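Local coordinates for pirin-like protein (Geobacillus kaustophilus, PDB 2P17) that is of unknown function but, as a member of the pirin family of cupin proteins, binds one iron ion per subunit, at residues P20-G25 with R49-V54; H55-I60 with Q113-L118; G59-T64 with W90-R95; F74-G79 with R95-K100; E126-N131 with K162-V167. All coordinates share one frame; numbering follows the deposited sequence.

Contact 1: P20-G25 with R49-V54; sequences PIHRSG and RGTFDV
The imidazole of His22 takes the methyl CG2 of Thr51 over one face. That CH-pi contact has Thr51 CG2 4.0 Å from the centroid of the His22 ring. The His22 CG lies anti to the backbone N (chi1 -176°), which sets the ring against Thr51 and Phe52. There the edge of Phe52 points at the face of His22, a T-shaped pair with the planes at 72° and the centroids 5.1 Å apart. Thr51 CG2 also lies over the centre of the Phe52 ring, so this methyl packs on both rings. Ile21 and Thr51 lie alongside each other, running opposite ways, with Ile21 CD1 3.5 Å from Thr51 OG1. No hydrogen bond joins the two segments. The polar ends are held by neighbours: His22 NE2 by Asp45, Thr51 OG1 by the carbonyl of Glu48. This is a surface contact of the N-terminal cupin domain. It joins the start of strand 22-26 to the loop between strands 39-47 and 55-57, and Phe52 also meets Phe47 of strand 39-47 edge to face.

Contact 2: H55-I60 with Q113-L118; sequences HPHRGI and QLWVNL. With FE (Fe (III) ion), chain B.
An iron ligand and an isoleucine of the same segment both lie against one indole. His57 binds the Fe(III) ion through NE2 at 2.2 Å. His57 CE1 comes 3.5 Å from Trp115 CZ2, with the imidazole and the six-membered ring of Trp115 turned 74° to each other in an oblique pair. Trp115 is thus a second-shell residue, touching the ligand His57 but not bound to the iron. Ile60 covers one face of Trp115: CD1 lies 3.9 Å from the centroid of the six-membered ring, a CH-pi contact. The Ile60 CG1 is wedged between the backbone N and carbonyl carbon (chi1 68°), and an extended chi2 sends CD1 over the indole. Ile60 pairs with Asn117 as an antiparallel non-hydrogen-bonded pair. Next to it a weak hydrogen bond runs from Leu118 N to Gly59 O at 3.4 Å. Leu118 CD1 packs 3.6 Å from Ile60 N, at the turn where Gly59 has positive phi. The oxygens Gly59 O and Asn117 OD1 share a donor, Lys123 NZ. His99 is the second protein ligand seen on the iron, and His55 and Glu101 are predicted ligands. Such a histidine-rich iron site inside a beta-barrel is characteristic of the N-terminal cupin domain of pirins.

Contact 3: G59-T64 with W90-R95; sequences GIETVT and WMTAGR
An antiparallel strand pair of the N-terminal cupin barrel brings Thr62 opposite Met91, flanked by Glu61 with Thr92 and Val63 with Trp90. Thr62 and Met91, a selenomethionine, form the hydrogen-bonded pair. Met91 N reaches Thr62 O at 2.8 Å, almost straight at 177°. Ala93 N to Ile60 O and Gly59 N to Gly94 O continue the ladder beyond the strand. On the face of Glu61, Val63 and Trp90, the carboxylate meets two donors. Thr92 OG1 gives a short bond of 2.6 Å to the anti lone pair of Glu61 OE2. Trp90 NE1 gives a weak one of 3.3 Å to Glu61 OE1. The two donors are consistent with an ionised carboxylate. The carboxylate plane is turned 70° from the indole. Val63 CG2 sits over the centre of the same indole, 3.5 Å from the centroid of its six-membered ring. On the other face Met91 touches His99 and Glu101. Strand 60-66 is also bonded to strand 109-117, and strand 88-92 to strand 128-132, while Trp90 and Val63 pack on Met169 of strand 167-174.

Contact 4: F74-G79 with R95-K100; sequences FDSKAG and RGVVHK. With FE (Fe (III) ion), chain B.
Backbone hydrogen bonds come first. Phe74 and Lys100 form an antiparallel hydrogen-bonded pair. Phe74 N meets Lys100 O at 2.9 Å, nearly along the C=O axis, whereas Lys100 N approaches Phe74 O from above the carbonyl plane. Ser76 N then binds Val98 O at 3.0 Å. Side-chain bonds take over where the strand ends. Ser76 OG, between its backbone N and carbonyl carbon (chi1 60°), accepts from Val98 N at 3.0 Å and 172°, so the hydroxyl stands in for a backbone carbonyl. Asp75 OD1 accepts from Lys77 N, making an Asx turn, and from Ala78 N at 2.7 Å, making an Asx motif. Asp75 OD2 is hydrogen-bonded to His73 NE2. Apolar packing is lighter: Val98 CG2 lies at the edge of the Phe74 ring, 4.2 Å from Phe74 CE2. Val97 CG2 makes a close methyl-hydroxyl contact of 3.3 Å with Ser76 OG. The metal bond belongs to His99, whose NE2 is 1.9 Å from the Fe(III) ion. Its ND1 is hydrogen-bonded to Glu101, which would orient the ring and may make it more electron-rich. Strand 97-103 lies between strands 71-75 and 55-57 in a four-stranded antiparallel sheet, and Met91 of strand 88-92 packs against Asp75 and Val97.

Contact 5: E126-N131 with K162-V167; sequences EPRYQN and KNIVPV
The guanidinium of Arg128 has Lys162 CB over the centre of one face, 3.7 Å above its plane. Lys162 CD lies over the same face, 3.7 Å from Arg128 NH1. Ile164 CG1 approaches Arg128 NH2 obliquely. The contact joins strand 128-132, paired with strand 88-92 of the N-terminal cupin barrel, to the loop leading into strand 167-174. The second flat group, the amide of Gln130, grips the backbone of Lys162 at both ends. Gln130 OE1 accepts from Lys162 N at 2.9 Å on a lone pair. Gln130 NE2 donates to Lys162 O at 3.0 Å, with that oxygen in the amide plane. These two bonds fix the rotation of the amide. An extended Gln130 chain, chi2 176°, carries it across from the strand. Lys162 O also accepts from Asn163 ND2, which is bonded in addition to Ser151. The two cationic ends are not far apart, with Arg128 NH1 4.7 Å from Lys162 NZ, so their charges would repel mildly. The lysine contributes its aliphatic chain to the packing. Asn163 OD1 accepts from Val167 N, which ties the loop to the start of its strand. Two waters complete the join. One runs between Arg128 NH2 and Asn163 O. The other water accepts a hydrogen bond from Arg128 NH2 at 2.7 Å and donates one to Lys162 O.

Contact 3 is the buried one. Contacts 2 and 4 are partly buried, and contacts 1 and 5 lie at the surface. Contacts 2 and 3 share Gly59 and Ile60 and reach the neighbouring strands 60-66 and 109-117. Contacts 2 and 4 each supply one histidine to the same iron, and backbone bonds join strand 55-57 to strand 97-103 between them. Contact 3 touches contact 4 on the iron side of its strands. The two surface contacts differ in chemistry: packing alone holds contact 1, whereas contact 5 depends on an amide and bridging waters. Contacts 3 and 4 rest on strand ladders. A salt bridge, Arg95 to Glu126, links contacts 4 and 5.

Contact 1: P20-G25 with R49-V54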
# COMPACT_ATOMS: atom_id res chain seq x y z
N PRO A 20 -4.64 21.83 13.42
CA PRO A 20 -3.47 21.81 14.29
C PRO A 20 -3.02 20.39 14.66
O PRO A 20 -1.88 20.20 15.11
CB PRO A 20 -3.96 22.54 15.55
CG PRO A 20 -5.09 23.38 15.07
CD PRO A 20 -5.76 22.58 14.02
N ILE A 21 -3.88 19.40 14.45
CA ILE A 21 -3.56 18.01 14.80
C ILE A 21 -3.52 17.06 13.60
O ILE A 21 -3.38 15.84 13.76
CB ILE A 21 -4.53 17.46 15.90
CG1 ILE A 21 -5.99 17.49 15.45
CG2 ILE A 21 -4.33 18.23 17.22
CD1 ILE A 21 -6.95 16.75 16.38
N HIS A 22 -3.61 17.61 12.39
CA HIS A 22 -3.74 16.77 11.19
C HIS A 22 -3.20 17.41 9.93
O HIS A 22 -3.62 18.49 9.53
CB HIS A 22 -5.22 16.40 11.00
CG HIS A 22 -5.49 15.46 9.87
ND1 HIS A 22 -6.69 15.44 9.19
CD2 HIS A 22 -4.73 14.48 9.31
CE1 HIS A 22 -6.66 14.50 8.27
NE2 HIS A 22 -5.48 13.91 8.31
N ARG A 23 -2.22 16.74 9.33
CA ARG A 23 -1.70 17.09 8.01
C ARG A 23 -1.95 15.90 7.09
O ARG A 23 -1.94 14.75 7.54
CB ARG A 23 -0.20 17.38 8.07
CG ARG A 23 0.17 18.58 8.92
CD ARG A 23 1.64 18.94 8.78
NE ARG A 23 1.90 19.65 7.53
CZ ARG A 23 2.64 19.18 6.52
NH1 ARG A 23 3.24 18.00 6.61
NH2 ARG A 23 2.81 19.92 5.43
N SER A 24 -2.18 16.16 5.82
CA SER A 24 -2.44 15.06 4.89
C SER A 24 -1.95 15.31 3.49
O SER A 24 -1.73 16.45 3.09
CB SER A 24 -3.94 14.70 4.86
OG SER A 24 -4.70 15.79 4.37
N GLY A 25 -1.78 14.21 2.74
CA GLY A 25 -1.36 14.33 1.33
C GLY A 25 -2.02 13.27 0.49
O GLY A 25 -2.17 12.14 0.94
N ARG A 49 -4.17 12.17 18.49
CA ARG A 49 -5.38 11.64 19.13
C ARG A 49 -6.53 12.63 19.01
O ARG A 49 -6.36 13.84 19.26
CB ARG A 49 -5.10 11.32 20.60
CG ARG A 49 -6.18 10.48 21.27
CD ARG A 49 -5.66 9.90 22.58
NE ARG A 49 -6.64 9.06 23.27
CZ ARG A 49 -6.85 7.77 23.02
NH1 ARG A 49 -6.17 7.13 22.08
NH2 ARG A 49 -7.76 7.12 23.73
N GLY A 50 -7.68 12.12 18.60
CA GLY A 50 -8.91 12.92 18.48
C GLY A 50 -9.20 13.45 17.09
O GLY A 50 -10.23 14.10 16.88
N THR A 51 -8.31 13.17 16.14
CA THR A 51 -8.45 13.68 14.78
C THR A 51 -9.72 13.16 14.09
O THR A 51 -10.52 13.95 13.57
CB THR A 51 -7.22 13.33 13.91
OG1 THR A 51 -6.06 14.00 14.42
CG2 THR A 51 -7.44 13.76 12.47
N PHE A 52 -9.89 11.84 14.09
CA PHE A 52 -10.98 11.22 13.36
C PHE A 52 -12.14 10.81 14.25
O PHE A 52 -11.98 10.54 15.44
CB PHE A 52 -10.47 10.01 12.57
CG PHE A 52 -9.48 10.37 11.51
CD1 PHE A 52 -9.88 11.12 10.40
CD2 PHE A 52 -8.16 9.97 11.60
CE1 PHE A 52 -8.97 11.46 9.41
CE2 PHE A 52 -7.25 10.30 10.62
CZ PHE A 52 -7.65 11.05 9.52
N ASP A 53 -13.32 10.77 13.64
CA ASP A 53 -14.52 10.26 14.28
C ASP A 53 -14.82 8.88 13.72
O ASP A 53 -14.22 8.45 12.73
CB ASP A 53 -15.69 11.20 14.03
CG ASP A 53 -15.51 12.56 14.70
OD1 ASP A 53 -15.02 12.60 15.85
OD2 ASP A 53 -15.85 13.58 14.07
N VAL A 54 -15.76 8.19 14.35
CA VAL A 54 -16.19 6.88 13.87
C VAL A 54 -16.98 7.08 12.58
O VAL A 54 -17.85 7.97 12.50
CB VAL A 54 -17.05 6.18 14.94
CG1 VAL A 54 -17.71 4.93 14.37
CG2 VAL A 54 -16.21 5.84 16.16

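Contact 2: H55-I60 with Q113-L118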
# COMPACT_ATOMS: atom_id res chain seq x y z
N HIS A 55 -16.67 6.29 11.56
CA HIS A 55 -17.31 6.43 10.25
C HIS A 55 -17.59 5.07 9.63
O HIS A 55 -16.79 4.15 9.78
CB HIS A 55 -16.42 7.22 9.27
CG HIS A 55 -16.24 8.66 9.62
ND1 HIS A 55 -17.29 9.53 9.77
CD2 HIS A 55 -15.11 9.39 9.82
CE1 HIS A 55 -16.83 10.74 10.07
NE2 HIS A 55 -15.51 10.68 10.10
N PRO A 56 -18.72 4.92 8.94
CA PRO A 56 -19.00 3.71 8.18
C PRO A 56 -18.23 3.62 6.86
O PRO A 56 -17.88 4.65 6.26
CB PRO A 56 -20.51 3.80 7.92
CG PRO A 56 -20.78 5.27 7.90
CD PRO A 56 -19.86 5.87 8.91
N HIS A 57 -17.96 2.39 6.44
CA HIS A 57 -17.55 2.09 5.07
C HIS A 57 -18.30 0.85 4.60
O HIS A 57 -18.68 -0.00 5.39
CB HIS A 57 -16.04 1.82 4.98
CG HIS A 57 -15.19 3.04 5.15
ND1 HIS A 57 -15.21 4.10 4.26
CD2 HIS A 57 -14.26 3.35 6.08
CE1 HIS A 57 -14.35 5.02 4.66
NE2 HIS A 57 -13.77 4.59 5.77
N ARG A 58 -18.50 0.75 3.29
CA ARG A 58 -19.07 -0.44 2.68
C ARG A 58 -18.56 -0.63 1.27
O ARG A 58 -18.22 0.34 0.60
CB ARG A 58 -20.61 -0.43 2.73
CG ARG A 58 -21.32 0.65 1.93
CD ARG A 58 -22.83 0.62 2.22
NE ARG A 58 -23.57 1.57 1.38
NH1 ARG A 58 -25.54 -0.98 1.16
N GLY A 59 -18.46 -1.89 0.85
CA GLY A 59 -18.15 -2.20 -0.54
C GLY A 59 -16.69 -2.01 -0.94
O GLY A 59 -16.38 -2.01 -2.14
N ILE A 60 -15.82 -1.83 0.05
CA ILE A 60 -14.39 -1.58 -0.17
C ILE A 60 -13.58 -2.32 0.89
O ILE A 60 -14.15 -2.88 1.83
CB ILE A 60 -14.03 -0.06 -0.13
CG1 ILE A 60 -14.20 0.53 1.28
CG2 ILE A 60 -14.82 0.71 -1.19
CD1 ILE A 60 -13.59 1.95 1.41
N GLN A 113 -2.99 5.21 4.01
CA GLN A 113 -4.28 4.54 3.98
C GLN A 113 -4.72 4.30 2.54
O GLN A 113 -5.02 5.24 1.82
CB GLN A 113 -5.32 5.40 4.71
CG GLN A 113 -6.70 4.77 4.79
CD GLN A 113 -6.82 3.81 5.96
OE1 GLN A 113 -5.83 3.21 6.39
NE2 GLN A 113 -8.02 3.67 6.48
N LEU A 114 -4.77 3.02 2.16
CA LEU A 114 -5.15 2.61 0.81
C LEU A 114 -6.59 2.10 0.80
O LEU A 114 -7.00 1.41 1.73
CB LEU A 114 -4.21 1.48 0.37
CG LEU A 114 -4.45 0.85 -0.99
CD1 LEU A 114 -3.84 1.73 -2.09
CD2 LEU A 114 -3.85 -0.56 -1.03
N TRP A 115 -7.35 2.46 -0.23
CA TRP A 115 -8.66 1.84 -0.45
C TRP A 115 -8.59 0.93 -1.65
O TRP A 115 -8.05 1.30 -2.70
CB TRP A 115 -9.73 2.89 -0.73
CG TRP A 115 -10.14 3.73 0.44
CD1 TRP A 115 -9.52 3.81 1.66
CD2 TRP A 115 -11.25 4.63 0.49
NE1 TRP A 115 -10.20 4.70 2.47
CE2 TRP A 115 -11.26 5.22 1.77
CE3 TRP A 115 -12.25 4.99 -0.43
CZ2 TRP A 115 -12.23 6.15 2.16
CZ3 TRP A 115 -13.21 5.93 -0.05
CH2 TRP A 115 -13.19 6.49 1.24
N VAL A 116 -9.15 -0.26 -1.47
CA VAL A 116 -9.20 -1.25 -2.55
C VAL A 116 -10.67 -1.51 -2.87
O VAL A 116 -11.48 -1.71 -1.96
CB VAL A 116 -8.54 -2.57 -2.13
CG1 VAL A 116 -8.44 -3.52 -3.33
CG2 VAL A 116 -7.16 -2.34 -1.53
N ASN A 117 -11.03 -1.48 -4.14
CA ASN A 117 -12.42 -1.75 -4.51
C ASN A 117 -12.75 -3.22 -4.31
O ASN A 117 -11.88 -4.08 -4.46
CB ASN A 117 -12.65 -1.36 -5.96
CG ASN A 117 -14.11 -1.15 -6.28
OD1 ASN A 117 -14.95 -1.03 -5.39
ND2 ASN A 117 -14.43 -1.06 -7.58
N LEU A 118 -14.00 -3.50 -3.97
CA LEU A 118 -14.52 -4.87 -4.02
C LEU A 118 -15.35 -5.02 -5.29
O LEU A 118 -16.15 -4.14 -5.62
CB LEU A 118 -15.40 -5.18 -2.80
CG LEU A 118 -14.71 -5.34 -1.43
CD1 LEU A 118 -15.72 -5.42 -0.31
CD2 LEU A 118 -13.86 -6.58 -1.42
FE FE B . -12.39 5.50 7.23

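Contact 3: G59-T64 with W90-R95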
# COMPACT_ATOMS: atom_id res chain seq x y z
N GLY A 59 -18.46 -1.89 0.85
CA GLY A 59 -18.15 -2.20 -0.54
C GLY A 59 -16.69 -2.01 -0.94
O GLY A 59 -16.38 -2.01 -2.14
N ILE A 60 -15.82 -1.83 0.05
CA ILE A 60 -14.39 -1.58 -0.17
C ILE A 60 -13.58 -2.32 0.89
O ILE A 60 -14.15 -2.88 1.83
CB ILE A 60 -14.03 -0.06 -0.13
CG1 ILE A 60 -14.20 0.53 1.28
CG2 ILE A 60 -14.82 0.71 -1.19
CD1 ILE A 60 -13.59 1.95 1.41
N GLU A 61 -12.27 -2.34 0.70
CA GLU A 61 -11.32 -2.67 1.76
C GLU A 61 -10.42 -1.47 2.01
O GLU A 61 -10.15 -0.68 1.11
CB GLU A 61 -10.45 -3.87 1.38
CG GLU A 61 -11.22 -5.09 0.92
CD GLU A 61 -10.30 -6.27 0.76
OE1 GLU A 61 -9.50 -6.28 -0.21
OE2 GLU A 61 -10.34 -7.17 1.61
N THR A 62 -9.97 -1.32 3.25
CA THR A 62 -8.95 -0.32 3.56
C THR A 62 -7.72 -1.02 4.10
O THR A 62 -7.82 -2.01 4.82
CB THR A 62 -9.42 0.73 4.56
OG1 THR A 62 -9.67 0.12 5.82
CG2 THR A 62 -10.69 1.42 4.06
N VAL A 63 -6.55 -0.50 3.73
CA VAL A 63 -5.29 -1.09 4.14
C VAL A 63 -4.41 0.01 4.69
O VAL A 63 -4.08 0.95 3.96
CB VAL A 63 -4.57 -1.78 2.97
CG1 VAL A 63 -3.30 -2.46 3.47
CG2 VAL A 63 -5.47 -2.85 2.33
N THR A 64 -4.05 -0.10 5.97
CA THR A 64 -3.26 0.93 6.64
C THR A 64 -1.85 0.44 6.86
O THR A 64 -1.66 -0.69 7.32
CB THR A 64 -3.83 1.27 8.03
OG1 THR A 64 -5.25 1.42 7.95
CG2 THR A 64 -3.22 2.56 8.58
N TRP A 90 -5.58 -4.81 7.48
CA TRP A 90 -6.36 -5.02 6.28
C TRP A 90 -7.81 -5.15 6.72
O TRP A 90 -8.17 -6.13 7.37
CB TRP A 90 -5.89 -6.30 5.59
CG TRP A 90 -6.17 -6.38 4.13
CD1 TRP A 90 -7.38 -6.60 3.51
CD2 TRP A 90 -5.20 -6.24 3.08
NE1 TRP A 90 -7.22 -6.62 2.14
CE2 TRP A 90 -5.89 -6.39 1.85
CE3 TRP A 90 -3.82 -6.00 3.06
CZ2 TRP A 90 -5.24 -6.30 0.62
CZ3 TRP A 90 -3.17 -5.91 1.84
CH2 TRP A 90 -3.88 -6.06 0.63
N MSE A 91 -8.64 -4.17 6.39
CA MSE A 91 -10.02 -4.20 6.84
C MSE A 91 -10.94 -4.33 5.64
O MSE A 91 -10.96 -3.46 4.77
CB MSE A 91 -10.36 -2.95 7.64
CG MSE A 91 -11.74 -3.05 8.27
SE MSE A 91 -12.38 -1.41 9.09
CE MSE A 91 -10.69 -0.49 9.38
N THR A 92 -11.67 -5.43 5.59
CA THR A 92 -12.68 -5.64 4.56
C THR A 92 -14.00 -5.09 5.09
O THR A 92 -14.54 -5.62 6.06
CB THR A 92 -12.82 -7.14 4.23
OG1 THR A 92 -11.53 -7.66 3.91
CG2 THR A 92 -13.78 -7.36 3.06
N ALA A 93 -14.51 -4.04 4.46
CA ALA A 93 -15.77 -3.44 4.94
C ALA A 93 -16.98 -4.24 4.47
O ALA A 93 -17.93 -4.41 5.24
CB ALA A 93 -15.89 -2.00 4.50
N GLY A 94 -16.95 -4.73 3.23
CA GLY A 94 -18.03 -5.52 2.66
C GLY A 94 -19.40 -4.90 2.88
O GLY A 94 -19.61 -3.72 2.60
N ARG A 95 -20.33 -5.70 3.37
CA ARG A 95 -21.71 -5.22 3.57
C ARG A 95 -21.80 -3.99 4.48
O ARG A 95 -22.74 -3.21 4.38
CB ARG A 95 -22.61 -6.34 4.09
CG ARG A 95 -22.25 -6.89 5.45
CD ARG A 95 -23.16 -8.07 5.83
NE ARG A 95 -22.97 -9.20 4.92
CZ ARG A 95 -23.34 -10.45 5.20
NH2 ARG A 95 -23.11 -11.41 4.32

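Contact 4: F74-G79 with R95-K100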
# COMPACT_ATOMS: atom_id res chain seq x y z
N PHE A 74 -10.16 0.69 15.92
CA PHE A 74 -11.45 0.12 16.26
C PHE A 74 -12.25 -0.20 15.01
O PHE A 74 -12.28 0.59 14.07
CB PHE A 74 -12.26 1.08 17.15
CG PHE A 74 -13.69 0.67 17.29
CD1 PHE A 74 -14.05 -0.32 18.19
CD2 PHE A 74 -14.67 1.24 16.47
CE1 PHE A 74 -15.38 -0.74 18.30
CE2 PHE A 74 -16.00 0.82 16.58
CZ PHE A 74 -16.35 -0.15 17.49
N ASP A 75 -12.93 -1.35 15.02
CA ASP A 75 -14.03 -1.56 14.10
C ASP A 75 -15.17 -2.35 14.76
O ASP A 75 -14.98 -3.04 15.76
CB ASP A 75 -13.56 -2.21 12.78
CG ASP A 75 -13.16 -3.66 12.96
OD1 ASP A 75 -14.07 -4.51 13.07
OD2 ASP A 75 -11.94 -3.94 12.98
N SER A 76 -16.37 -2.21 14.19
CA SER A 76 -17.58 -2.77 14.78
C SER A 76 -17.79 -4.26 14.55
O SER A 76 -18.78 -4.82 15.01
CB SER A 76 -18.80 -1.98 14.33
OG SER A 76 -18.94 -2.02 12.91
N LYS A 77 -16.85 -4.89 13.84
CA LYS A 77 -16.86 -6.33 13.71
C LYS A 77 -15.95 -6.98 14.76
O LYS A 77 -16.41 -7.82 15.54
CB LYS A 77 -16.44 -6.77 12.28
CG LYS A 77 -16.43 -8.29 12.04
CD LYS A 77 -17.83 -8.86 12.12
CE LYS A 77 -17.88 -10.30 11.61
NZ LYS A 77 -17.29 -11.26 12.60
N ALA A 78 -14.69 -6.56 14.78
CA ALA A 78 -13.66 -7.21 15.59
C ALA A 78 -13.29 -6.46 16.88
O ALA A 78 -12.63 -7.03 17.76
CB ALA A 78 -12.42 -7.49 14.75
N GLY A 79 -13.69 -5.20 16.98
CA GLY A 79 -13.39 -4.41 18.18
C GLY A 79 -12.03 -3.72 18.11
O GLY A 79 -11.68 -3.15 17.07
N ARG A 95 -20.33 -5.70 3.37
CA ARG A 95 -21.71 -5.22 3.57
C ARG A 95 -21.80 -3.99 4.48
O ARG A 95 -22.74 -3.21 4.38
CB ARG A 95 -22.61 -6.34 4.09
CG ARG A 95 -22.25 -6.89 5.45
CD ARG A 95 -23.16 -8.07 5.83
NE ARG A 95 -22.97 -9.20 4.92
CZ ARG A 95 -23.34 -10.45 5.20
NH2 ARG A 95 -23.11 -11.41 4.32
N GLY A 96 -20.81 -3.82 5.36
CA GLY A 96 -20.71 -2.59 6.13
C GLY A 96 -20.06 -2.77 7.48
O GLY A 96 -20.26 -3.78 8.16
N VAL A 97 -19.28 -1.76 7.87
CA VAL A 97 -18.63 -1.74 9.18
C VAL A 97 -18.36 -0.28 9.52
O VAL A 97 -18.29 0.56 8.62
CB VAL A 97 -17.30 -2.55 9.14
CG1 VAL A 97 -16.18 -1.81 8.38
CG2 VAL A 97 -16.84 -2.97 10.52
N VAL A 98 -18.27 0.04 10.82
CA VAL A 98 -17.71 1.35 11.19
C VAL A 98 -16.32 1.15 11.76
O VAL A 98 -16.00 0.09 12.30
CB VAL A 98 -18.58 2.17 12.20
CG1 VAL A 98 -19.94 2.54 11.58
CG2 VAL A 98 -18.76 1.45 13.51
N HIS A 99 -15.50 2.18 11.62
CA HIS A 99 -14.15 2.12 12.16
C HIS A 99 -13.68 3.48 12.66
O HIS A 99 -14.27 4.52 12.33
CB HIS A 99 -13.18 1.59 11.10
CG HIS A 99 -12.68 2.64 10.15
ND1 HIS A 99 -11.35 3.00 10.08
CD2 HIS A 99 -13.34 3.42 9.27
CE1 HIS A 99 -11.21 3.95 9.17
NE2 HIS A 99 -12.40 4.23 8.67
N LYS A 100 -12.61 3.47 13.44
CA LYS A 100 -11.91 4.70 13.81
C LYS A 100 -10.45 4.36 14.05
O LYS A 100 -10.14 3.37 14.71
CB LYS A 100 -12.50 5.33 15.08
CG LYS A 100 -11.77 6.57 15.55
CD LYS A 100 -12.50 7.24 16.71
CE LYS A 100 -11.54 8.14 17.48
NZ LYS A 100 -12.22 9.29 18.13
FE FE B . -12.39 5.50 7.23

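Contact 5: E126-N131 with K162-V167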
# COMPACT_ATOMS: atom_id res chain seq x y z
N GLU A 126 -19.08 -10.51 4.30
CA GLU A 126 -18.99 -10.20 5.73
C GLU A 126 -17.77 -9.33 5.99
O GLU A 126 -16.72 -9.55 5.39
CB GLU A 126 -18.88 -11.47 6.56
CG GLU A 126 -20.15 -12.34 6.61
CD GLU A 126 -21.25 -11.75 7.46
OE1 GLU A 126 -20.96 -10.98 8.41
OE2 GLU A 126 -22.43 -12.06 7.19
N PRO A 127 -17.90 -8.33 6.88
CA PRO A 127 -16.70 -7.58 7.26
C PRO A 127 -15.68 -8.48 7.95
O PRO A 127 -16.04 -9.45 8.63
CB PRO A 127 -17.21 -6.49 8.22
CG PRO A 127 -18.59 -6.91 8.61
CD PRO A 127 -19.12 -7.84 7.57
N ARG A 128 -14.40 -8.14 7.78
CA ARG A 128 -13.30 -8.95 8.32
C ARG A 128 -12.14 -8.01 8.59
O ARG A 128 -11.93 -7.03 7.86
CB ARG A 128 -12.94 -10.05 7.31
CG ARG A 128 -11.61 -10.79 7.48
CD ARG A 128 -11.47 -11.86 6.39
NE ARG A 128 -11.21 -11.37 5.02
CZ ARG A 128 -11.32 -12.14 3.94
NH1 ARG A 128 -11.70 -13.40 4.07
NH2 ARG A 128 -11.06 -11.67 2.73
N TYR A 129 -11.38 -8.31 9.64
CA TYR A 129 -10.22 -7.52 10.02
C TYR A 129 -9.02 -8.45 10.15
O TYR A 129 -9.10 -9.52 10.75
CB TYR A 129 -10.48 -6.80 11.35
CG TYR A 129 -9.29 -6.01 11.83
CD1 TYR A 129 -8.96 -4.78 11.25
CD2 TYR A 129 -8.48 -6.49 12.86
CE1 TYR A 129 -7.87 -4.06 11.69
CE2 TYR A 129 -7.37 -5.77 13.31
CZ TYR A 129 -7.08 -4.55 12.72
OH TYR A 129 -6.00 -3.83 13.16
N GLN A 130 -7.91 -8.03 9.55
CA GLN A 130 -6.63 -8.73 9.68
C GLN A 130 -5.57 -7.78 10.20
O GLN A 130 -5.34 -6.72 9.61
CB GLN A 130 -6.19 -9.31 8.34
CG GLN A 130 -7.21 -10.17 7.66
CD GLN A 130 -6.73 -10.62 6.31
OE1 GLN A 130 -5.84 -11.48 6.21
NE2 GLN A 130 -7.30 -10.06 5.25
N ASN A 131 -4.96 -8.15 11.32
CA ASN A 131 -3.84 -7.40 11.88
C ASN A 131 -2.54 -8.05 11.41
O ASN A 131 -2.27 -9.22 11.71
CB ASN A 131 -3.94 -7.39 13.41
CG ASN A 131 -3.00 -6.41 14.05
OD1 ASN A 131 -1.83 -6.71 14.25
ND2 ASN A 131 -3.51 -5.23 14.39
N LYS A 162 -5.41 -12.85 3.70
CA LYS A 162 -6.58 -13.17 2.89
C LYS A 162 -6.91 -12.01 1.95
O LYS A 162 -6.92 -10.84 2.36
CB LYS A 162 -7.78 -13.49 3.78
CG LYS A 162 -7.54 -14.62 4.78
CD LYS A 162 -8.71 -14.72 5.74
CE LYS A 162 -8.65 -16.00 6.56
NZ LYS A 162 -9.85 -16.11 7.43
N ASN A 163 -7.13 -12.34 0.69
CA ASN A 163 -7.47 -11.36 -0.32
C ASN A 163 -8.81 -11.72 -0.96
O ASN A 163 -9.13 -12.91 -1.11
CB ASN A 163 -6.42 -11.31 -1.45
CG ASN A 163 -5.15 -10.50 -1.11
OD1 ASN A 163 -4.25 -10.42 -1.95
ND2 ASN A 163 -5.07 -9.91 0.08
N ILE A 164 -9.54 -10.69 -1.36
CA ILE A 164 -10.64 -10.84 -2.30
C ILE A 164 -10.07 -10.47 -3.68
O ILE A 164 -9.81 -11.36 -4.49
CB ILE A 164 -11.86 -10.02 -1.84
CG1 ILE A 164 -12.45 -10.66 -0.57
CG2 ILE A 164 -12.92 -9.97 -2.93
CD1 ILE A 164 -13.37 -9.78 0.21
N VAL A 165 -9.85 -9.19 -3.95
CA VAL A 165 -9.07 -8.80 -5.11
C VAL A 165 -7.62 -9.17 -4.80
O VAL A 165 -7.07 -8.75 -3.78
CB VAL A 165 -9.15 -7.27 -5.40
CG1 VAL A 165 -8.08 -6.83 -6.40
CG2 VAL A 165 -10.53 -6.90 -5.92
N PRO A 166 -6.97 -9.97 -5.68
CA PRO A 166 -5.54 -10.23 -5.48
C PRO A 166 -4.73 -8.95 -5.47
O PRO A 166 -4.78 -8.17 -6.43
CB PRO A 166 -5.16 -11.10 -6.69
CG PRO A 166 -6.45 -11.76 -7.10
CD PRO A 166 -7.49 -10.68 -6.87
N VAL A 167 -4.01 -8.73 -4.37
CA VAL A 167 -3.15 -7.55 -4.22
C VAL A 167 -1.78 -8.00 -3.74
O VAL A 167 -1.66 -8.76 -2.76
CB VAL A 167 -3.75 -6.54 -3.20
CG1 VAL A 167 -2.78 -5.38 -2.91
CG2 VAL A 167 -5.07 -5.99 -3.71
O HOH W 1 -9.43 -9.58 2.14
O HOH W 2 -10.48 -14.33 1.04